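Long-range contacts in separin (Saccharomyces cerevisiae, PDB 5U1T), which acts as a caspase-like cysteine protease that cleaves the MCD1/SCC1 subunit of cohesin at the onset of anaphase and so drives chromosome segregation: residues 100-105 against 123-128; 1065-1070 against 1156-1161; 1124-1129 against 1149-1154. All blocks are in the same frame, centred on the assembly; numbering follows the deposited sequence.

How the interactions relate
Interaction 1 joins a loop to the end of a helix in the N-terminal helical region. Interactions 2 and 3 place two helices, 1062-1072 and 1111-1127, on neighbouring strands of one sheet, on the opposite side of the chain's centre from interaction 1. Centre to centre, interaction 1 lies about 105 Å from interaction 2 and about 109 Å from interaction 3. Interactions 2 and 3 have centres about 11 Å apart and touch. Their strands are antiparallel, with Thr1159 O 2.8 Å from Lys1150 N. Interaction 3 is nested in the loop that interaction 2 closes. All three lie away from Cys1497, the active-site residue by similarity, which follows strand 1492-1494 of a different sheet.

Interaction 1 of 3, residues 100-105 against 123-128; sequences FLFNET and TWNDYY
The backbones of Thr105 and Trp124 come nearest each other, CA to CA 6.6 Å, where a loop leading into helix 129-142 packs on the C-terminal end of helix 91-103, in the all-helical N-terminal region. Tyr128 sits at the N-cap position of helix 129-142 and carries most of the contact. Its OH donates to Thr105 OG1 at 2.7 Å. Thr105 OG1, just past helix 91-103, donates back to Leu101 O in its last turn at 2.6 Å. The Thr105 torsion supports this relay: OG1 lies between the backbone N and the carbonyl carbon (chi1 51°). Asn106 ND2 is a further partner of the Tyr128 hydroxyl, so this buried oxygen is held by more than one hydrogen bond.

The Tyr128 ring is sandwiched. Leu101 CD2 lies over one face, 4.0 Å from the ring centroid and 29° off the normal, a CH-pi contact. Asn125 O lies over the opposite face, 3.4 Å above the plane of the Tyr128 ring and offset toward the rim. Phe102 crosses Tyr128 at about a right angle. Phe102 CE1 also approaches Asn125 ND2, with ring and amide planes 32° apart. That amide is fixed by other bonds, since Asn125 ND2 meets Asn106 OD1 and Asp120 O. Trp124 turns its indole NE1 to Tyr462 O and touches the loop just after helix 91-103: Trp124 CB lies 3.6 Å from Thr105 O.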
# COMPACT_ATOMS: atom_id res chain seq x y z
N PHE A 100 37.15 -42.83 -21.69
CA PHE A 100 35.76 -42.43 -21.91
C PHE A 100 35.00 -42.30 -20.59
O PHE A 100 34.37 -41.28 -20.33
CB PHE A 100 35.09 -43.44 -22.84
CG PHE A 100 33.64 -43.15 -23.14
CD1 PHE A 100 33.20 -41.86 -23.41
CD2 PHE A 100 32.72 -44.20 -23.23
CE1 PHE A 100 31.85 -41.61 -23.71
CE2 PHE A 100 31.38 -43.96 -23.54
CZ PHE A 100 30.94 -42.66 -23.78
N LEU A 101 35.11 -43.33 -19.74
CA LEU A 101 34.48 -43.34 -18.43
C LEU A 101 34.91 -42.12 -17.61
O LEU A 101 34.09 -41.46 -16.94
CB LEU A 101 34.81 -44.65 -17.69
CG LEU A 101 34.14 -44.91 -16.32
CD1 LEU A 101 34.00 -46.40 -16.04
CD2 LEU A 101 34.87 -44.21 -15.16
N PHE A 102 36.21 -41.84 -17.66
CA PHE A 102 36.77 -40.77 -16.87
C PHE A 102 36.35 -39.40 -17.40
O PHE A 102 36.00 -38.52 -16.62
CB PHE A 102 38.28 -40.85 -16.86
CG PHE A 102 38.93 -39.84 -15.98
CD1 PHE A 102 39.16 -40.11 -14.65
CD2 PHE A 102 39.33 -38.61 -16.48
CE1 PHE A 102 39.78 -39.19 -13.83
CE2 PHE A 102 39.95 -37.68 -15.68
CZ PHE A 102 40.18 -37.97 -14.35
N ASN A 103 36.38 -39.25 -18.72
CA ASN A 103 36.07 -37.97 -19.33
C ASN A 103 34.62 -37.56 -19.11
O ASN A 103 34.32 -36.38 -18.98
CB ASN A 103 36.39 -38.01 -20.82
CG ASN A 103 37.86 -37.86 -21.09
OD1 ASN A 103 38.63 -37.43 -20.22
ND2 ASN A 103 38.27 -38.22 -22.28
N GLU A 104 33.74 -38.54 -19.02
CA GLU A 104 32.33 -38.32 -18.86
C GLU A 104 31.95 -38.00 -17.42
O GLU A 104 30.79 -37.78 -17.15
CB GLU A 104 31.54 -39.54 -19.31
CG GLU A 104 31.69 -39.88 -20.76
CD GLU A 104 30.80 -39.04 -21.63
OE1 GLU A 104 31.21 -37.94 -22.02
OE2 GLU A 104 29.67 -39.47 -21.94
N THR A 105 32.91 -37.96 -16.51
CA THR A 105 32.57 -37.91 -15.09
C THR A 105 33.49 -36.98 -14.31
O THR A 105 33.49 -36.99 -13.08
CB THR A 105 32.62 -39.32 -14.45
OG1 THR A 105 33.88 -39.97 -14.77
CG2 THR A 105 31.48 -40.20 -14.97
N THR A 123 35.33 -35.64 -5.23
CA THR A 123 34.06 -36.28 -4.89
C THR A 123 33.44 -36.89 -6.16
O THR A 123 32.65 -37.83 -6.09
CB THR A 123 33.07 -35.27 -4.21
OG1 THR A 123 31.81 -35.91 -3.96
CG2 THR A 123 32.84 -34.04 -5.09
N TRP A 124 33.81 -36.35 -7.32
CA TRP A 124 33.25 -36.82 -8.58
C TRP A 124 33.69 -38.22 -8.96
O TRP A 124 32.93 -38.95 -9.60
CB TRP A 124 33.61 -35.83 -9.69
CG TRP A 124 32.87 -34.56 -9.52
CD1 TRP A 124 33.36 -33.38 -9.05
CD2 TRP A 124 31.47 -34.35 -9.77
NE1 TRP A 124 32.35 -32.43 -9.02
CE2 TRP A 124 31.19 -33.01 -9.44
CE3 TRP A 124 30.44 -35.16 -10.24
CZ2 TRP A 124 29.90 -32.46 -9.57
CZ3 TRP A 124 29.17 -34.61 -10.38
CH2 TRP A 124 28.91 -33.27 -10.04
N ASN A 125 34.90 -38.61 -8.55
CA ASN A 125 35.45 -39.90 -8.96
C ASN A 125 35.95 -40.83 -7.84
O ASN A 125 36.36 -41.98 -8.12
CB ASN A 125 36.61 -39.68 -9.96
CG ASN A 125 37.85 -39.03 -9.32
OD1 ASN A 125 38.15 -39.19 -8.13
ND2 ASN A 125 38.60 -38.30 -10.14
N ASP A 126 35.94 -40.37 -6.58
CA ASP A 126 36.71 -41.07 -5.54
C ASP A 126 36.11 -42.43 -5.13
O ASP A 126 36.72 -43.19 -4.38
CB ASP A 126 36.89 -40.19 -4.30
CG ASP A 126 35.59 -39.86 -3.62
OD1 ASP A 126 34.55 -40.42 -4.02
OD2 ASP A 126 35.62 -39.03 -2.68
N TYR A 127 34.92 -42.72 -5.64
CA TYR A 127 34.30 -44.02 -5.42
C TYR A 127 34.66 -45.05 -6.50
O TYR A 127 34.18 -46.17 -6.47
CB TYR A 127 32.77 -43.84 -5.33
CG TYR A 127 32.09 -43.32 -6.58
CD1 TYR A 127 31.62 -44.21 -7.55
CD2 TYR A 127 31.90 -41.95 -6.80
CE1 TYR A 127 30.98 -43.75 -8.70
CE2 TYR A 127 31.25 -41.48 -7.95
CZ TYR A 127 30.79 -42.38 -8.89
OH TYR A 127 30.15 -41.95 -10.04
N TYR A 128 35.49 -44.67 -7.47
CA TYR A 128 35.94 -45.63 -8.49
C TYR A 128 37.41 -45.43 -8.92
O TYR A 128 38.00 -46.34 -9.52
CB TYR A 128 35.04 -45.56 -9.74
CG TYR A 128 35.19 -44.30 -10.58
CD1 TYR A 128 36.26 -44.14 -11.46
CD2 TYR A 128 34.26 -43.26 -10.50
CE1 TYR A 128 36.41 -42.98 -12.23
CE2 TYR A 128 34.39 -42.11 -11.27
CZ TYR A 128 35.47 -41.97 -12.13
OH TYR A 128 35.62 -40.83 -12.91

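Interaction 2 of 3, residues 1065-1070 against 1156-1161; sequences SLITNF and KRRTHL
Arg1158 lays one face of its guanidinium on an aliphatic side chain, Ile1067, and no hydrogen bond joins the two segments. The Arg1158 CZ is 3.5 Å from Ile1067 CG1, and Ile1067 CD1 also lies against the group. The contact belongs to a helix packed on a mixed beta sheet. Helix segment 1065-1070 and strand segment 1157-1161 approach to 9.7 Å between axes and cross at 70°.

Phe1070 supports the stem of the same arginine. Arg1158 CG stands over one face of the Phe1070 ring, 3.9 Å from its centroid and 19° off the normal, in a CH-pi contact. The Arg1158 chain then bends at chi3, which turns NE off the line of the stem. The Phe1070 ring and the guanidinium end with their planes 73° apart. At the edge of the Phe1070 ring, in its plane, CZ meets Thr1159 O at 3.6 Å. His1160 passes alongside in the opposite direction, with its CB 4.2 Å from Phe1070 CE1. Its ND1 is bonded to Ser1149 OG on the adjacent strand. One turn before Phe1070, Leu1066 CD2 packs on Arg1158 O at 3.6 Å.

Arg1158 NH2 makes a salt bridge to OE2 of Glu1063, on the same helix as Ile1067 and Phe1070. Across this contact the arginine methylenes and one guanidinium face give apolar packing on Phe1070 and Ile1067, while the salt bridge to Glu1063 would offset the charge.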
# COMPACT_ATOMS: atom_id res chain seq x y z
N SER A 1065 -32.35 26.23 28.90
CA SER A 1065 -32.39 25.05 28.04
C SER A 1065 -32.83 25.43 26.64
O SER A 1065 -32.41 24.82 25.66
CB SER A 1065 -33.34 23.99 28.61
OG SER A 1065 -33.09 23.79 29.99
N LEU A 1066 -33.69 26.43 26.55
CA LEU A 1066 -34.15 26.92 25.26
C LEU A 1066 -33.00 27.67 24.57
O LEU A 1066 -32.82 27.57 23.35
CB LEU A 1066 -35.38 27.82 25.42
CG LEU A 1066 -36.10 28.09 24.09
CD1 LEU A 1066 -36.40 26.78 23.39
CD2 LEU A 1066 -37.38 28.88 24.29
N ILE A 1067 -32.22 28.40 25.35
CA ILE A 1067 -31.06 29.12 24.82
C ILE A 1067 -29.98 28.17 24.27
O ILE A 1067 -29.54 28.32 23.11
CB ILE A 1067 -30.45 30.02 25.88
CG1 ILE A 1067 -31.42 31.15 26.22
CG2 ILE A 1067 -29.11 30.57 25.42
CD1 ILE A 1067 -30.93 32.06 27.30
N THR A 1068 -29.56 27.20 25.07
CA THR A 1068 -28.53 26.29 24.61
C THR A 1068 -29.08 25.49 23.44
O THR A 1068 -28.34 25.16 22.52
CB THR A 1068 -28.00 25.33 25.73
OG1 THR A 1068 -28.78 24.14 25.78
CG2 THR A 1068 -27.98 26.00 27.10
N ASN A 1069 -30.37 25.28 23.38
CA ASN A 1069 -30.92 24.56 22.27
C ASN A 1069 -30.96 25.37 21.01
O ASN A 1069 -30.83 24.86 19.93
CB ASN A 1069 -32.30 24.06 22.60
CG ASN A 1069 -32.50 22.65 22.18
OD1 ASN A 1069 -32.80 22.39 21.04
ND2 ASN A 1069 -32.29 21.73 23.08
N PHE A 1070 -31.17 26.65 21.15
CA PHE A 1070 -31.17 27.55 19.99
C PHE A 1070 -29.80 27.55 19.31
O PHE A 1070 -29.70 27.47 18.08
CB PHE A 1070 -31.54 28.97 20.42
CG PHE A 1070 -32.96 29.37 20.07
CD1 PHE A 1070 -34.05 28.64 20.51
CD2 PHE A 1070 -33.20 30.53 19.33
CE1 PHE A 1070 -35.35 29.03 20.21
CE2 PHE A 1070 -34.52 30.93 19.03
CZ PHE A 1070 -35.58 30.17 19.46
N LYS A 1156 -36.74 40.79 23.89
CA LYS A 1156 -35.93 39.80 24.61
C LYS A 1156 -36.63 38.44 24.73
O LYS A 1156 -36.60 37.78 25.77
CB LYS A 1156 -35.57 40.31 26.00
CG LYS A 1156 -34.93 41.69 26.01
CD LYS A 1156 -33.58 41.72 25.29
CE LYS A 1156 -33.10 43.17 25.16
NZ LYS A 1156 -31.88 43.32 24.34
N ARG A 1157 -37.23 38.00 23.63
CA ARG A 1157 -38.12 36.85 23.65
C ARG A 1157 -37.67 35.79 22.65
O ARG A 1157 -37.22 36.11 21.54
CB ARG A 1157 -39.56 37.31 23.37
CG ARG A 1157 -40.60 36.26 23.65
CD ARG A 1157 -41.93 36.90 23.91
NE ARG A 1157 -42.40 37.58 22.72
CZ ARG A 1157 -43.49 38.33 22.65
NH1 ARG A 1157 -43.82 38.90 21.50
NH2 ARG A 1157 -44.26 38.51 23.72
N ARG A 1158 -37.78 34.54 23.06
CA ARG A 1158 -37.40 33.41 22.26
C ARG A 1158 -38.52 32.42 22.20
O ARG A 1158 -38.91 31.90 23.20
CB ARG A 1158 -36.26 32.70 22.95
CG ARG A 1158 -34.96 32.70 22.21
CD ARG A 1158 -33.85 32.28 23.15
NE ARG A 1158 -32.73 33.19 23.11
CZ ARG A 1158 -32.26 33.82 24.17
NH1 ARG A 1158 -31.24 34.63 24.06
NH2 ARG A 1158 -32.82 33.62 25.34
N THR A 1159 -39.00 32.12 21.01
CA THR A 1159 -40.09 31.16 20.89
C THR A 1159 -39.85 30.25 19.71
O THR A 1159 -39.12 30.59 18.79
CB THR A 1159 -41.46 31.85 20.76
OG1 THR A 1159 -41.52 32.60 19.54
CG2 THR A 1159 -41.67 32.81 21.91
N HIS A 1160 -40.48 29.09 19.72
CA HIS A 1160 -40.19 28.07 18.73
C HIS A 1160 -41.44 27.24 18.56
O HIS A 1160 -42.16 27.08 19.53
CB HIS A 1160 -39.00 27.23 19.19
CG HIS A 1160 -38.94 25.86 18.60
ND1 HIS A 1160 -38.52 25.61 17.32
CD2 HIS A 1160 -39.25 24.65 19.13
CE1 HIS A 1160 -38.57 24.31 17.08
NE2 HIS A 1160 -39.01 23.71 18.16
N LEU A 1161 -41.74 26.73 17.38
CA LEU A 1161 -42.86 25.79 17.31
C LEU A 1161 -42.73 24.70 16.25
O LEU A 1161 -42.09 24.90 15.23
CB LEU A 1161 -44.17 26.56 17.12
CG LEU A 1161 -44.36 27.70 16.13
CD1 LEU A 1161 -44.23 27.15 14.74
CD2 LEU A 1161 -45.72 28.34 16.33

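Interaction 3 of 3, residues 1124-1129 against 1149-1154; sequences DLMESN and SKLEPR
The end of helix 1111-1127 packs on the end of strand 1146-1152, where Met1126 and Leu1151 meet. The helix runs into strand 1132-1139, which forms an antiparallel beta hairpin with 1146-1152. The hairpin continues as a beta meander into strand 1157-1163, through a turn with a G1 beta bulge formed by Lys1156 and Arg1157 opposite Glu1152. The backbones come close, with Met1126 CA 4.3 Å from Pro1153 CA.

Met1126 CB points away from the strand, but the chain doubles back. The bends at chi2 (66°) and chi3 place SD and then CE toward Leu1151. Met1126 CE packs on Leu1151 CG and CD2, both at 3.4 Å, and the two side chains cross at a slant. Leu1125 adds a looser apolar contact through CB. Leu1125 also touches helix 1388-1397.

Pro1153 presses on the last helical turn through its ring, CB lying 3.4 Å from Leu1125 O. That carbonyl oxygen is also gripped by Ser1128, through OG at 2.6 Å and through its backbone N at 3.1 Å. Met1126 O and Pro1153 O lie close, but both are acceptors and form no hydrogen bond. Lys1156 NZ donates to Met1126 O.

Asn1129 leaves the helix with positive phi and turns its carbonyl to Arg1154. Bends at chi2 and chi3 carry Arg1154 CD and NE round to that carbonyl. The Asn1129 amide and the guanidinium have planes 38° apart, and Asn1129 OD1 lies 3.5 Å from Arg1154 CD. Arg1154 NH1 makes a weak bond to Asn1129 O. The stronger one is from Arg1154 NE to Asn1129 O, 2.8 Å with an N-H...O angle of 154°, near the guanidinium plane.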
# COMPACT_ATOMS: atom_id res chain seq x y z
N ASP A 1124 -25.24 38.04 21.68
CA ASP A 1124 -25.03 39.35 21.07
C ASP A 1124 -26.26 39.85 20.33
O ASP A 1124 -26.62 41.01 20.48
CB ASP A 1124 -23.84 39.31 20.12
CG ASP A 1124 -22.53 39.31 20.85
OD1 ASP A 1124 -22.53 39.70 22.04
OD2 ASP A 1124 -21.52 38.91 20.24
N LEU A 1125 -26.88 38.98 19.52
CA LEU A 1125 -28.09 39.36 18.78
C LEU A 1125 -29.18 39.84 19.74
O LEU A 1125 -29.82 40.87 19.51
CB LEU A 1125 -28.60 38.19 17.93
CG LEU A 1125 -27.96 37.99 16.56
CD1 LEU A 1125 -28.53 36.76 15.88
CD2 LEU A 1125 -28.16 39.21 15.68
N MET A 1126 -29.37 39.08 20.81
CA MET A 1126 -30.43 39.35 21.77
C MET A 1126 -30.21 40.74 22.36
O MET A 1126 -31.15 41.53 22.49
CB MET A 1126 -30.45 38.26 22.85
CG MET A 1126 -31.67 38.28 23.76
SD MET A 1126 -33.21 37.87 22.90
CE MET A 1126 -32.68 36.40 22.05
N GLU A 1127 -28.96 41.03 22.67
CA GLU A 1127 -28.61 42.27 23.34
C GLU A 1127 -28.51 43.47 22.41
O GLU A 1127 -28.38 44.60 22.88
CB GLU A 1127 -27.30 42.09 24.10
CG GLU A 1127 -27.41 41.10 25.23
CD GLU A 1127 -26.09 40.87 25.93
OE1 GLU A 1127 -25.14 41.66 25.73
OE2 GLU A 1127 -26.00 39.88 26.70
N SER A 1128 -28.58 43.24 21.11
CA SER A 1128 -28.48 44.31 20.12
C SER A 1128 -29.63 45.29 20.21
O SER A 1128 -29.59 46.37 19.61
CB SER A 1128 -28.45 43.73 18.71
OG SER A 1128 -29.74 43.24 18.36
N ASN A 1129 -30.66 44.89 20.94
CA ASN A 1129 -31.93 45.62 21.06
C ASN A 1129 -32.53 46.04 19.72
O ASN A 1129 -33.36 46.95 19.67
CB ASN A 1129 -31.77 46.85 21.94
CG ASN A 1129 -33.07 47.22 22.63
OD1 ASN A 1129 -33.87 46.34 22.97
ND2 ASN A 1129 -33.30 48.51 22.83
N SER A 1149 -38.49 28.99 14.54
CA SER A 1149 -38.09 29.65 15.78
C SER A 1149 -38.03 31.13 15.51
O SER A 1149 -37.89 31.54 14.37
CB SER A 1149 -36.74 29.14 16.29
OG SER A 1149 -36.81 27.76 16.56
N LYS A 1150 -38.13 31.92 16.56
CA LYS A 1150 -38.14 33.36 16.39
C LYS A 1150 -37.35 33.98 17.51
O LYS A 1150 -37.35 33.51 18.64
CB LYS A 1150 -39.56 33.93 16.38
CG LYS A 1150 -39.65 35.37 15.90
CD LYS A 1150 -40.85 36.10 16.50
CE LYS A 1150 -42.17 35.43 16.16
NZ LYS A 1150 -43.31 35.77 17.08
N LEU A 1151 -36.66 35.06 17.16
CA LEU A 1151 -35.79 35.74 18.09
C LEU A 1151 -36.11 37.23 18.03
O LEU A 1151 -35.84 37.89 17.03
CB LEU A 1151 -34.35 35.46 17.72
CG LEU A 1151 -33.28 35.63 18.78
CD1 LEU A 1151 -32.18 34.60 18.57
CD2 LEU A 1151 -32.73 37.05 18.76
N GLU A 1152 -36.74 37.74 19.09
CA GLU A 1152 -37.12 39.15 19.15
C GLU A 1152 -36.17 39.91 20.06
O GLU A 1152 -36.41 39.99 21.26
CB GLU A 1152 -38.57 39.30 19.63
CG GLU A 1152 -39.63 38.74 18.68
CD GLU A 1152 -40.92 38.33 19.40
OE1 GLU A 1152 -40.90 37.34 20.16
OE2 GLU A 1152 -41.96 39.00 19.20
N PRO A 1153 -35.09 40.48 19.50
CA PRO A 1153 -34.09 41.16 20.32
C PRO A 1153 -34.69 42.27 21.18
O PRO A 1153 -34.30 42.41 22.33
CB PRO A 1153 -33.12 41.75 19.29
CG PRO A 1153 -33.41 41.05 18.01
CD PRO A 1153 -34.86 40.68 18.06
N ARG A 1154 -35.62 43.04 20.63
CA ARG A 1154 -36.16 44.19 21.37
C ARG A 1154 -37.07 43.71 22.51
O ARG A 1154 -37.07 44.30 23.59
CB ARG A 1154 -36.91 45.13 20.41
CG ARG A 1154 -37.69 46.24 21.08
CD ARG A 1154 -36.81 47.42 21.47
NE ARG A 1154 -35.97 47.85 20.35
CZ ARG A 1154 -36.16 48.94 19.62
NH1 ARG A 1154 -35.33 49.21 18.62
NH2 ARG A 1154 -37.17 49.76 19.88